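Long-range contacts in synaptic vesicle membrane protein VAT-1 homolog-like (Homo sapiens, PDB 4A27), which probably acts as an oxidoreductase, as a member of the quinone oxidoreductase subfamily of the zinc-containing alcohol dehydrogenases: residues R36-G41 and D341-P346; N43-M48 and P64-S69; S315-E320 and G336-D341. One frame throughout, in Å; residues are numbered along the deposited sequence.

The three contacts converge on one mixed sheet, in which strand 32-42 runs between strands 67-75 and 337-341. Contact 1 lies toward the surface, its centre about 18 Å from the centre of the chain, and combines a valine-valine contact and one backbone bond with charges and water. Contacts 2 and 3 are buried. Contact 3 pairs two parallel strands through backbone bonds and aliphatic packing, whereas contact 2 sets the start of helix 44-51 against the start of strand 67-75 through one amide-carboxylate bond and a phenyl ring. Asp341 belongs to contacts 1 and 3, and Cys40 O bonds Leu340 N between them. Lys337 NZ of contact 3 meets Asn43 OD1 and Glu67 OE1 of contact 2.

Contact 1: R36-G41 and D341-P346; sequences RVKACG and DVEKTP. With EDO (1,2-ethanediol), chain D.
Where strand 337-341 gives way to a type I turn, from Asp341 to Lys344, the chain still runs antiparallel to strand 32-42, with Ala39 and Asp341 forming a non-hydrogen-bonded pair. The backbone link follows one residue on: Val342 N donates to Lys38 O at 3.2 Å, fairly straight (155° at the hydrogen) but from above the carbonyl plane. Val342 leans in beside this bond. Its CG2, anti to its own carbonyl carbon, reaches CG1 of Val37 at 4.0 Å, and the two side chains cross at about a right angle.

Lys38 starts away from the turn, and its chain is brought back by its torsions: CG lies anti to the carbonyl carbon, a bend at chi2 (-78°) redirects it, and the rest is extended. NZ thereby meets Glu343 OE2 at 3.1 Å in a salt bridge, approaching from above the carboxylate plane. Glu343 is extended beyond CG, and its OE2 also takes a weak bond from O1 of an ethanediol, probably from the crystallisation liquor, at 3.0 Å. Arg36, bent at chi2 and chi3, donates weakly from NH1 to O2 of that ethanediol, while its NE is salt-bridged to Glu73.

Asp341 has CG anti to its backbone N (chi1 -178°), which carries OD1 to a water. The water donates to Asp341 OD1 at 2.6 Å and to Lys38 O at 2.7 Å, and accepts from Glu343 N at 3.0 Å. Lys38 O therefore receives both Val342 N and the water. Opposite Ser69, Lys38 and Ala39 form a classic beta bulge.

The polar part is thus a water-bridged backbone junction with a charge pair beside it. Because Glu343 is exposed, solvent would probably weaken that pair, so the aliphatic contact and Val342 N bond are likely to be the steadier components.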
ATOM      1  N   ARG A  36      -8.350  -4.859 -37.176  1.00 48.61           N
ATOM      2  CA  ARG A  36      -7.463  -4.489 -38.276  1.00 52.23           C
ATOM      3  C   ARG A  36      -6.509  -3.469 -37.667  1.00 56.91           C
ATOM      4  O   ARG A  36      -6.933  -2.366 -37.332  1.00 45.84           O
ATOM      5  CB  ARG A  36      -8.289  -3.893 -39.429  1.00 53.31           C
ATOM      6  CG  ARG A  36      -7.503  -3.206 -40.567  1.00 59.52           C
ATOM      7  CD  ARG A  36      -6.641  -4.153 -41.380  1.00 77.15           C
ATOM      8  NE  ARG A  36      -7.501  -4.921 -42.291  1.00 80.36           N
ATOM      9  CZ  ARG A  36      -7.085  -5.584 -43.366  1.00 90.36           C
ATOM     10  NH1 ARG A  36      -5.801  -5.607 -43.717  1.00 75.11           N
ATOM     11  NH2 ARG A  36      -7.975  -6.237 -44.104  1.00110.27           N
ATOM     12  N   VAL A  37      -5.240  -3.848 -37.527  1.00 43.87           N
ATOM     13  CA  VAL A  37      -4.303  -3.127 -36.690  1.00 45.85           C
ATOM     14  C   VAL A  37      -3.760  -1.937 -37.426  1.00 43.41           C
ATOM     15  O   VAL A  37      -3.392  -2.039 -38.593  1.00 46.69           O
ATOM     16  CB  VAL A  37      -3.133  -4.035 -36.265  1.00 40.57           C
ATOM     17  CG1 VAL A  37      -1.998  -3.251 -35.503  1.00 34.23           C
ATOM     18  CG2 VAL A  37      -3.675  -5.167 -35.447  1.00 40.35           C
ATOM     19  N   LYS A  38      -3.748  -0.789 -36.756  1.00 45.05           N
ATOM     20  CA  LYS A  38      -3.155   0.422 -37.324  1.00 39.73           C
ATOM     21  C   LYS A  38      -1.817   0.760 -36.652  1.00 39.32           C
ATOM     22  O   LYS A  38      -0.924   1.313 -37.286  1.00 37.46           O
ATOM     23  CB  LYS A  38      -4.098   1.580 -37.155  1.00 39.73           C
ATOM     24  CG  LYS A  38      -5.407   1.420 -37.905  1.00 55.57           C
ATOM     25  CD  LYS A  38      -5.205   1.727 -39.372  1.00 59.79           C
ATOM     26  CE  LYS A  38      -6.490   1.666 -40.176  1.00 71.94           C
ATOM     27  NZ  LYS A  38      -6.280   2.487 -41.420  1.00 49.66           N
ATOM     28  N   ALA A  39      -1.715   0.491 -35.346  1.00 45.29           N
ATOM     29  CA  ALA A  39      -0.478   0.747 -34.639  1.00 42.47           C
ATOM     30  C   ALA A  39      -0.332  -0.177 -33.467  1.00 37.03           C
ATOM     31  O   ALA A  39      -1.316  -0.658 -32.907  1.00 38.49           O
ATOM     32  CB  ALA A  39      -0.436   2.198 -34.196  1.00 46.24           C
ATOM     33  N   CYS A  40       0.922  -0.363 -33.065  1.00 31.78           N
ATOM     34  CA  CYS A  40       1.310  -1.199 -31.970  1.00 35.04           C
ATOM     35  C   CYS A  40       2.304  -0.466 -31.066  1.00 42.69           C
ATOM     36  O   CYS A  40       3.268   0.209 -31.526  1.00 42.38           O
ATOM     37  CB  CYS A  40       2.052  -2.473 -32.490  1.00 41.57           C
ATOM     38  SG  CYS A  40       1.457  -3.210 -34.054  1.00 51.15           S
ATOM     39  N   GLY A  41       2.158  -0.735 -29.784  1.00 41.24           N
ATOM     40  CA  GLY A  41       3.069  -0.220 -28.765  1.00 40.72           C
ATOM     41  C   GLY A  41       4.338  -1.042 -28.662  1.00 38.83           C
ATOM     42  O   GLY A  41       4.318  -2.276 -28.808  1.00 45.92           O
ATOM     43  N   ASP A 341       4.063   1.845 -36.601  1.00 31.65           N
ATOM     44  CA  ASP A 341       2.968   2.387 -37.404  1.00 36.85           C
ATOM     45  C   ASP A 341       2.858   1.535 -38.693  1.00 38.98           C
ATOM     46  O   ASP A 341       3.716   1.611 -39.571  1.00 37.07           O
ATOM     47  CB  ASP A 341       3.296   3.846 -37.711  1.00 45.57           C
ATOM     48  CG  ASP A 341       2.232   4.534 -38.486  1.00 43.94           C
ATOM     49  OD1 ASP A 341       1.538   3.848 -39.265  1.00 53.75           O
ATOM     50  OD2 ASP A 341       2.138   5.770 -38.349  1.00 51.99           O
ATOM     51  N   VAL A 342       1.818   0.708 -38.778  1.00 36.86           N
ATOM     52  CA  VAL A 342       1.691  -0.284 -39.869  1.00 38.34           C
ATOM     53  C   VAL A 342       1.700   0.365 -41.297  1.00 42.29           C
ATOM     54  O   VAL A 342       2.266  -0.203 -42.210  1.00 38.79           O
ATOM     55  CB  VAL A 342       0.430  -1.163 -39.687  1.00 39.12           C
ATOM     56  CG1 VAL A 342       0.239  -2.083 -40.874  1.00 42.97           C
ATOM     57  CG2 VAL A 342       0.504  -1.905 -38.361  1.00 39.07           C
ATOM     58  N   GLU A 343       1.111   1.553 -41.458  1.00 33.69           N
ATOM     59  CA  GLU A 343       1.075   2.221 -42.787  1.00 38.76           C
ATOM     60  C   GLU A 343       2.269   3.143 -43.053  1.00 38.13           C
ATOM     61  O   GLU A 343       2.318   3.828 -44.071  1.00 40.15           O
ATOM     62  CB  GLU A 343      -0.243   2.983 -42.952  1.00 44.17           C
ATOM     63  CG  GLU A 343      -1.454   2.021 -43.038  1.00 42.27           C
ATOM     64  CD  GLU A 343      -2.816   2.709 -43.213  1.00 52.13           C
ATOM     65  OE1 GLU A 343      -2.888   3.954 -43.342  1.00 49.89           O
ATOM     66  OE2 GLU A 343      -3.834   1.992 -43.203  1.00 55.05           O
ATOM     67  N   LYS A 344       3.263   3.153 -42.163  1.00 36.81           N
ATOM     68  CA  LYS A 344       4.460   3.979 -42.416  1.00 35.58           C
ATOM     69  C   LYS A 344       5.437   3.291 -43.364  1.00 40.63           C
ATOM     70  O   LYS A 344       5.791   2.121 -43.189  1.00 40.58           O
ATOM     71  CB  LYS A 344       5.144   4.408 -41.115  1.00 37.27           C
ATOM     72  CG  LYS A 344       6.353   5.333 -41.326  1.00 44.61           C
ATOM     73  CD  LYS A 344       6.787   6.034 -40.042  1.00 43.27           C
ATOM     74  CE  LYS A 344       8.006   6.917 -40.294  1.00 51.57           C
ATOM     75  NZ  LYS A 344       9.218   6.091 -40.136  1.00 66.07           N
ATOM     76  N   THR A 345       5.858   4.019 -44.400  1.00 42.21           N
ATOM     77  CA  THR A 345       6.838   3.486 -45.306  1.00 43.85           C
ATOM     78  C   THR A 345       8.194   3.544 -44.664  1.00 43.65           C
ATOM     79  O   THR A 345       8.505   4.573 -44.065  1.00 47.73           O
ATOM     80  CB  THR A 345       6.988   4.368 -46.570  1.00 54.12           C
ATOM     81  OG1 THR A 345       5.704   4.857 -46.997  1.00 61.59           O
ATOM     82  CG2 THR A 345       7.692   3.554 -47.675  1.00 47.82           C
ATOM     83  N   PRO A 346       9.032   2.500 -44.863  1.00 50.83           N
ATOM     84  CA  PRO A 346      10.452   2.561 -44.436  1.00 57.31           C
ATOM     85  C   PRO A 346      11.308   3.410 -45.365  1.00 59.13           C
ATOM     86  O   PRO A 346      11.082   3.370 -46.583  1.00 54.86           O
ATOM     87  CB  PRO A 346      10.917   1.100 -44.508  1.00 53.82           C
ATOM     88  CG  PRO A 346       9.991   0.427 -45.463  1.00 58.07           C
ATOM     89  CD  PRO A 346       8.671   1.168 -45.395  1.00 48.55           C
TER
HETATM   90  C1  EDO D1388      -3.567  -1.043 -43.938  1.00 70.50           C
HETATM   91  O1  EDO D1388      -4.235  -0.962 -42.662  1.00 85.99           O
HETATM   92  C2  EDO D1388      -2.543  -2.189 -43.985  1.00 64.98           C
HETATM   93  O2  EDO D1388      -3.151  -3.420 -43.536  1.00 85.23           O
HETATM   94  O   HOH W   1      -0.808   2.844 -39.559  1.00 45.06           O

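Contact 2: N43-M48 and P64-S69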
ATOM      1  N   ASN A  43       7.137  -2.018 -26.002  1.00 38.11           N
ATOM      2  CA  ASN A  43       7.376  -1.999 -24.586  1.00 40.91           C
ATOM      3  C   ASN A  43       8.668  -2.717 -24.244  1.00 46.20           C
ATOM      4  O   ASN A  43       9.110  -3.623 -24.951  1.00 41.66           O
ATOM      5  CB  ASN A  43       6.180  -2.630 -23.846  1.00 42.55           C
ATOM      6  CG  ASN A  43       4.888  -1.849 -24.049  1.00 51.50           C
ATOM      7  OD1 ASN A  43       4.672  -0.843 -23.383  1.00 39.25           O
ATOM      8  ND2 ASN A  43       4.022  -2.301 -24.993  1.00 40.88           N
ATOM      9  N   PHE A  44       9.250  -2.347 -23.115  1.00 54.39           N
ATOM     10  CA  PHE A  44      10.482  -2.964 -22.674  1.00 43.83           C
ATOM     11  C   PHE A  44      10.388  -4.489 -22.580  1.00 49.92           C
ATOM     12  O   PHE A  44      11.340  -5.184 -22.911  1.00 46.04           O
ATOM     13  CB  PHE A  44      10.911  -2.419 -21.318  1.00 49.60           C
ATOM     14  CG  PHE A  44      12.349  -2.673 -21.020  1.00 62.90           C
ATOM     15  CD1 PHE A  44      13.336  -1.838 -21.555  1.00 65.11           C
ATOM     16  CD2 PHE A  44      12.732  -3.768 -20.234  1.00 72.36           C
ATOM     17  CE1 PHE A  44      14.691  -2.079 -21.298  1.00 81.66           C
ATOM     18  CE2 PHE A  44      14.087  -4.016 -19.962  1.00 79.36           C
ATOM     19  CZ  PHE A  44      15.072  -3.168 -20.497  1.00 70.77           C
ATOM     20  N   ILE A  45       9.255  -5.001 -22.108  1.00 46.52           N
ATOM     21  CA  ILE A  45       9.033  -6.438 -22.065  1.00 50.21           C
ATOM     22  C   ILE A  45       9.271  -7.129 -23.438  1.00 51.30           C
ATOM     23  O   ILE A  45       9.778  -8.278 -23.496  1.00 52.70           O
ATOM     24  CB  ILE A  45       7.621  -6.753 -21.488  1.00 53.67           C
ATOM     25  CG1 ILE A  45       7.483  -8.253 -21.171  1.00 56.18           C
ATOM     26  CG2 ILE A  45       6.525  -6.324 -22.470  1.00 53.16           C
ATOM     27  CD1 ILE A  45       8.323  -8.723 -20.015  1.00 62.69           C
ATOM     28  N   ASP A  46       8.957  -6.432 -24.539  1.00 44.16           N
ATOM     29  CA  ASP A  46       9.209  -6.970 -25.889  1.00 45.84           C
ATOM     30  C   ASP A  46      10.701  -7.290 -26.091  1.00 56.75           C
ATOM     31  O   ASP A  46      11.056  -8.284 -26.741  1.00 50.60           O
ATOM     32  CB  ASP A  46       8.676  -6.033 -27.012  1.00 49.31           C
ATOM     33  CG  ASP A  46       7.168  -5.706 -26.869  1.00 48.41           C
ATOM     34  OD1 ASP A  46       6.363  -6.627 -26.610  1.00 47.33           O
ATOM     35  OD2 ASP A  46       6.762  -4.530 -27.040  1.00 54.82           O
ATOM     36  N   LEU A  47      11.580  -6.467 -25.527  1.00 55.80           N
ATOM     37  CA  LEU A  47      13.024  -6.746 -25.590  1.00 50.53           C
ATOM     38  C   LEU A  47      13.387  -7.993 -24.788  1.00 48.73           C
ATOM     39  O   LEU A  47      14.242  -8.765 -25.194  1.00 46.20           O
ATOM     40  CB  LEU A  47      13.855  -5.567 -25.095  1.00 57.73           C
ATOM     41  CG  LEU A  47      13.953  -4.396 -26.065  1.00 59.60           C
ATOM     42  CD1 LEU A  47      12.564  -3.760 -26.233  1.00 52.00           C
ATOM     43  CD2 LEU A  47      14.999  -3.390 -25.569  1.00 65.52           C
ATOM     44  N   MET A  48      12.689  -8.199 -23.691  1.00 49.85           N
ATOM     45  CA  MET A  48      12.884  -9.381 -22.855  1.00 62.06           C
ATOM     46  C   MET A  48      12.362 -10.657 -23.520  1.00 74.92           C
ATOM     47  O   MET A  48      13.007 -11.712 -23.427  1.00 64.06           O
ATOM     48  CB  MET A  48      12.186  -9.199 -21.507  1.00 56.29           C
ATOM     49  CG  MET A  48      12.670  -7.990 -20.674  1.00 62.74           C
ATOM     50  SD  MET A  48      14.419  -8.098 -20.206  1.00 81.94           S
ATOM     51  CE  MET A  48      15.228  -7.269 -21.598  1.00 55.79           C
ATOM     52  N   PRO A  64       5.438 -11.312 -31.572  1.00 46.98           N
ATOM     53  CA  PRO A  64       5.463 -10.513 -30.330  1.00 48.40           C
ATOM     54  C   PRO A  64       4.423  -9.385 -30.265  1.00 42.53           C
ATOM     55  O   PRO A  64       3.686  -9.165 -31.226  1.00 37.54           O
ATOM     56  CB  PRO A  64       6.837  -9.852 -30.357  1.00 42.43           C
ATOM     57  CG  PRO A  64       7.553 -10.416 -31.533  1.00 40.17           C
ATOM     58  CD  PRO A  64       6.523 -10.914 -32.479  1.00 52.61           C
ATOM     59  N   GLY A  65       4.374  -8.728 -29.102  1.00 51.26           N
ATOM     60  CA  GLY A  65       3.624  -7.499 -28.885  1.00 40.08           C
ATOM     61  C   GLY A  65       2.361  -7.702 -28.089  1.00 44.82           C
ATOM     62  O   GLY A  65       1.628  -8.687 -28.302  1.00 46.32           O
ATOM     63  N   PHE A  66       2.072  -6.740 -27.215  1.00 41.99           N
ATOM     64  CA  PHE A  66       0.973  -6.840 -26.243  1.00 36.90           C
ATOM     65  C   PHE A  66      -0.089  -5.736 -26.339  1.00 36.62           C
ATOM     66  O   PHE A  66      -1.079  -5.762 -25.609  1.00 39.51           O
ATOM     67  CB  PHE A  66       1.551  -6.819 -24.840  1.00 39.72           C
ATOM     68  CG  PHE A  66       2.449  -7.973 -24.567  1.00 45.60           C
ATOM     69  CD1 PHE A  66       1.926  -9.239 -24.337  1.00 47.78           C
ATOM     70  CD2 PHE A  66       3.809  -7.821 -24.584  1.00 53.44           C
ATOM     71  CE1 PHE A  66       2.753 -10.320 -24.116  1.00 52.42           C
ATOM     72  CE2 PHE A  66       4.639  -8.895 -24.352  1.00 57.64           C
ATOM     73  CZ  PHE A  66       4.102 -10.150 -24.123  1.00 51.83           C
ATOM     74  N   GLU A  67       0.134  -4.758 -27.207  1.00 35.62           N
ATOM     75  CA  GLU A  67      -0.638  -3.495 -27.156  1.00 37.47           C
ATOM     76  C   GLU A  67      -0.791  -3.033 -28.569  1.00 37.12           C
ATOM     77  O   GLU A  67       0.186  -2.967 -29.284  1.00 37.49           O
ATOM     78  CB  GLU A  67       0.172  -2.496 -26.343  1.00 40.47           C
ATOM     79  CG  GLU A  67      -0.287  -1.073 -26.295  1.00 54.22           C
ATOM     80  CD  GLU A  67       0.680  -0.238 -25.448  1.00 46.53           C
ATOM     81  OE1 GLU A  67       1.926  -0.446 -25.512  1.00 42.85           O
ATOM     82  OE2 GLU A  67       0.167   0.573 -24.690  1.00 40.98           O
ATOM     83  N   CYS A  68      -2.013  -2.731 -28.991  1.00 36.37           N
ATOM     84  CA  CYS A  68      -2.249  -2.269 -30.320  1.00 35.85           C
ATOM     85  C   CYS A  68      -3.484  -1.385 -30.357  1.00 36.35           C
ATOM     86  O   CYS A  68      -4.232  -1.286 -29.376  1.00 38.65           O
ATOM     87  CB  CYS A  68      -2.428  -3.464 -31.270  1.00 46.44           C
ATOM     88  SG  CYS A  68      -4.026  -4.354 -31.022  1.00 48.36           S
ATOM     89  N   SER A  69      -3.683  -0.729 -31.503  1.00 39.45           N
ATOM     90  CA  SER A  69      -4.940  -0.012 -31.770  1.00 39.20           C
ATOM     91  C   SER A  69      -5.332  -0.262 -33.221  1.00 45.41           C
ATOM     92  O   SER A  69      -4.497  -0.562 -34.075  1.00 37.55           O
ATOM     93  CB  SER A  69      -4.798   1.491 -31.508  1.00 38.30           C
ATOM     94  OG  SER A  69      -3.857   2.075 -32.416  1.00 42.67           O
TER
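Asn43 and Glu67 carry the polar contact: Asn43 ND2 donates to Glu67 OE1 at 2.8 Å, nearly straight (163° at the hydrogen). The acceptor lies close to the amide plane, but the donor stands above the carboxylate plane. Glu67 reaches out fully extended, CG anti to its backbone N, and crosses Asn43 at about a right angle.

Beside this pair the Phe66 ring is met obliquely by two groups. Ile45 CG2 lies 3.7 Å from Phe66 CE2, and Asp46 OD1 lies 3.5 Å from Phe66 CD2, with carboxylate and ring planes only 8° apart.

Asp46 is held from its other oxygen, OD2, which accepts Asn43 N at 2.7 Å, while Asp46 N donates to Asn43 O at 2.8 Å. These two bonds join Asn43 to the first part of helix 44-51, which packs here against the start of strand 67-75 within the GroES-like region. Farther out, Tyr94 meets the Phe66 ring and Met125 N donates to Glu67 OE2.

Lys337 links the cluster to strand 337-341, its NZ salt-bridged to Glu67 OE1 and hydrogen-bonded to Asn43 OD1. With a lysine, an amide and a backbone N-H gathered round it, the buried carboxylate of Glu67 is likely to remain ionised.

Contact 3: S315-E320 and G336-D341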
ATOM      1  N   SER A 315       8.386   8.506 -31.340  1.00 42.53           N
ATOM      2  CA  SER A 315       8.731   8.203 -32.729  1.00 47.42           C
ATOM      3  C   SER A 315       7.846   7.091 -33.299  1.00 39.74           C
ATOM      4  O   SER A 315       7.341   6.264 -32.573  1.00 33.25           O
ATOM      5  CB  SER A 315      10.197   7.782 -32.807  1.00 39.89           C
ATOM      6  OG  SER A 315      10.429   6.759 -31.858  1.00 50.33           O
ATOM      7  N   LEU A 316       7.676   7.118 -34.609  1.00 43.73           N
ATOM      8  CA  LEU A 316       6.903   6.147 -35.362  1.00 36.84           C
ATOM      9  C   LEU A 316       7.845   5.363 -36.239  1.00 36.44           C
ATOM     10  O   LEU A 316       8.704   5.948 -36.867  1.00 36.36           O
ATOM     11  CB  LEU A 316       5.923   6.896 -36.251  1.00 40.05           C
ATOM     12  CG  LEU A 316       4.922   7.795 -35.530  1.00 50.72           C
ATOM     13  CD1 LEU A 316       4.096   8.565 -36.603  1.00 49.35           C
ATOM     14  CD2 LEU A 316       4.018   7.055 -34.589  1.00 40.93           C
ATOM     15  N   TRP A 317       7.653   4.052 -36.293  1.00 37.51           N
ATOM     16  CA  TRP A 317       8.484   3.160 -37.033  1.00 36.40           C
ATOM     17  C   TRP A 317       7.691   2.259 -37.956  1.00 42.07           C
ATOM     18  O   TRP A 317       6.613   1.761 -37.589  1.00 37.60           O
ATOM     19  CB  TRP A 317       9.240   2.282 -36.024  1.00 45.80           C
ATOM     20  CG  TRP A 317      10.006   3.081 -35.063  1.00 43.59           C
ATOM     21  CD1 TRP A 317       9.520   3.690 -33.928  1.00 51.69           C
ATOM     22  CD2 TRP A 317      11.366   3.469 -35.176  1.00 42.10           C
ATOM     23  NE1 TRP A 317      10.515   4.396 -33.317  1.00 49.62           N
ATOM     24  CE2 TRP A 317      11.661   4.284 -34.063  1.00 42.66           C
ATOM     25  CE3 TRP A 317      12.372   3.212 -36.109  1.00 43.96           C
ATOM     26  CZ2 TRP A 317      12.936   4.820 -33.845  1.00 46.33           C
ATOM     27  CZ3 TRP A 317      13.630   3.742 -35.903  1.00 41.63           C
ATOM     28  CH2 TRP A 317      13.913   4.519 -34.757  1.00 44.55           C
ATOM     29  N   ALA A 318       8.273   1.981 -39.128  1.00 40.76           N
ATOM     30  CA  ALA A 318       7.718   0.993 -40.064  1.00 51.01           C
ATOM     31  C   ALA A 318       7.826  -0.406 -39.451  1.00 53.20           C
ATOM     32  O   ALA A 318       8.659  -0.635 -38.578  1.00 42.82           O
ATOM     33  CB  ALA A 318       8.513   1.025 -41.423  1.00 40.65           C
ATOM     34  N   LEU A 319       7.000  -1.341 -39.901  1.00 49.75           N
ATOM     35  CA  LEU A 319       7.141  -2.738 -39.460  1.00 58.96           C
ATOM     36  C   LEU A 319       8.534  -3.295 -39.748  1.00 59.38           C
ATOM     37  O   LEU A 319       9.054  -4.098 -38.977  1.00 67.05           O
ATOM     38  CB  LEU A 319       6.107  -3.650 -40.113  1.00 71.55           C
ATOM     39  CG  LEU A 319       4.673  -3.718 -39.609  1.00 72.83           C
ATOM     40  CD1 LEU A 319       4.016  -4.754 -40.452  1.00 56.82           C
ATOM     41  CD2 LEU A 319       4.576  -4.120 -38.133  1.00 62.27           C
ATOM     42  N   GLU A 320       9.134  -2.870 -40.855  1.00 52.01           N
ATOM     43  CA  GLU A 320      10.493  -3.269 -41.229  1.00 55.89           C
ATOM     44  C   GLU A 320      11.542  -2.717 -40.271  1.00 62.84           C
ATOM     45  O   GLU A 320      12.695  -3.156 -40.311  1.00 53.79           O
ATOM     46  CB  GLU A 320      10.851  -2.766 -42.642  1.00 68.18           C
ATOM     47  CG  GLU A 320      10.280  -3.553 -43.826  1.00 78.54           C
ATOM     48  CD  GLU A 320       8.831  -3.231 -44.162  1.00 95.10           C
ATOM     49  OE1 GLU A 320       8.205  -2.397 -43.468  1.00118.02           O
ATOM     50  OE2 GLU A 320       8.302  -3.842 -45.120  1.00 73.17           O
ATOM     51  N   GLY A 336       9.196   9.373 -24.130  1.00 39.00           N
ATOM     52  CA  GLY A 336       7.858   8.862 -24.435  1.00 39.92           C
ATOM     53  C   GLY A 336       7.920   7.587 -25.253  1.00 46.39           C
ATOM     54  O   GLY A 336       8.960   6.931 -25.361  1.00 35.44           O
ATOM     55  N   LYS A 337       6.794   7.249 -25.845  1.00 38.68           N
ATOM     56  CA  LYS A 337       6.546   5.905 -26.366  1.00 44.44           C
ATOM     57  C   LYS A 337       7.027   5.708 -27.789  1.00 35.28           C
ATOM     58  O   LYS A 337       6.929   6.610 -28.589  1.00 32.93           O
ATOM     59  CB  LYS A 337       5.025   5.696 -26.395  1.00 45.54           C
ATOM     60  CG  LYS A 337       4.596   4.287 -26.700  1.00 47.31           C
ATOM     61  CD  LYS A 337       4.341   3.498 -25.458  1.00 41.63           C
ATOM     62  CE  LYS A 337       4.061   2.020 -25.740  1.00 36.70           C
ATOM     63  NZ  LYS A 337       3.697   1.246 -24.534  1.00 36.83           N
ATOM     64  N   LEU A 338       7.525   4.529 -28.110  1.00 30.14           N
ATOM     65  CA  LEU A 338       7.851   4.213 -29.495  1.00 33.77           C
ATOM     66  C   LEU A 338       6.683   3.422 -30.038  1.00 32.00           C
ATOM     67  O   LEU A 338       6.185   2.529 -29.378  1.00 33.42           O
ATOM     68  CB  LEU A 338       9.143   3.376 -29.595  1.00 34.38           C
ATOM     69  CG  LEU A 338      10.414   4.123 -29.192  1.00 44.68           C
ATOM     70  CD1 LEU A 338      10.403   4.415 -27.682  1.00 36.84           C
ATOM     71  CD2 LEU A 338      11.621   3.320 -29.633  1.00 34.38           C
ATOM     72  N   ILE A 339       6.269   3.733 -31.255  1.00 29.39           N
ATOM     73  CA  ILE A 339       5.127   3.122 -31.860  1.00 28.10           C
ATOM     74  C   ILE A 339       5.460   2.535 -33.204  1.00 29.07           C
ATOM     75  O   ILE A 339       6.129   3.160 -34.005  1.00 34.12           O
ATOM     76  CB  ILE A 339       4.045   4.187 -32.151  1.00 35.20           C
ATOM     77  CG1 ILE A 339       3.464   4.674 -30.839  1.00 39.23           C
ATOM     78  CG2 ILE A 339       2.970   3.592 -33.058  1.00 38.30           C
ATOM     79  CD1 ILE A 339       2.959   3.521 -29.961  1.00 33.21           C
ATOM     80  N   LEU A 340       4.987   1.306 -33.436  1.00 32.15           N
ATOM     81  CA  LEU A 340       5.091   0.686 -34.749  1.00 34.95           C
ATOM     82  C   LEU A 340       3.853   1.132 -35.520  1.00 32.19           C
ATOM     83  O   LEU A 340       2.729   0.842 -35.102  1.00 34.22           O
ATOM     84  CB  LEU A 340       5.052  -0.817 -34.635  1.00 35.56           C
ATOM     85  CG  LEU A 340       6.206  -1.493 -33.903  1.00 53.08           C
ATOM     86  CD1 LEU A 340       6.201  -2.995 -34.237  1.00 54.81           C
ATOM     87  CD2 LEU A 340       7.534  -0.823 -34.279  1.00 44.80           C
ATOM     88  N   ASP A 341       4.063   1.845 -36.601  1.00 31.65           N
ATOM     89  CA  ASP A 341       2.968   2.387 -37.404  1.00 36.85           C
ATOM     90  C   ASP A 341       2.858   1.535 -38.693  1.00 38.98           C
ATOM     91  O   ASP A 341       3.716   1.611 -39.571  1.00 37.07           O
ATOM     92  CB  ASP A 341       3.296   3.846 -37.711  1.00 45.57           C
ATOM     93  CG  ASP A 341       2.232   4.534 -38.486  1.00 43.94           C
ATOM     94  OD1 ASP A 341       1.538   3.848 -39.265  1.00 53.75           O
ATOM     95  OD2 ASP A 341       2.138   5.770 -38.349  1.00 51.99           O
TER
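Trp317 and the leucines beside it form the apolar centre, on the sheet face shared by Ser315, Trp317, Leu338 and Leu340. CG of Trp317 lies anti to its carbonyl carbon. Its CB packs on Leu340 CD2 at 3.9 Å, while on the pyrrole side of the indole NE1 lies 4.0 Å from Leu338 CD2, approached obliquely. Trp317 and Leu338 point the same way, side by side. The opposite face carries Leu316 and Ile339, also alongside each other, with Leu316 CD2 3.8 Å from Ile339 CB.

Between the faces, parallel pairing rests on three backbone bonds. Ile339 N donates to Ser315 O at 3.0 Å. Trp317 N reaches Ile339 O at 2.9 Å, and the shortest of the three runs from Asp341 N to Trp317 O at 2.7 Å. The short strand axes diverge by 31°. Ile339 O also sits in the indole plane at its edge, 3.4 Å from Trp317 CD1.

At the polar edge, Trp317 NE1 donates to Ser315 OG at 2.8 Å, bent to 139° at the hydrogen, a bond that probably helps fix the ring's rotation. Ser315 OG in turn touches Leu338 CG. An alanine in place of Trp317 would lose the indole and its bond to Ser315 OG, and would probably loosen packing over Leu338.

Helix 322-330 covers the Trp317 face, touching Trp317, Leu338 and Leu340, and connects the two strands: this is a beta-alpha-beta unit, strand 313-317, helix 322-330, strand 337-341.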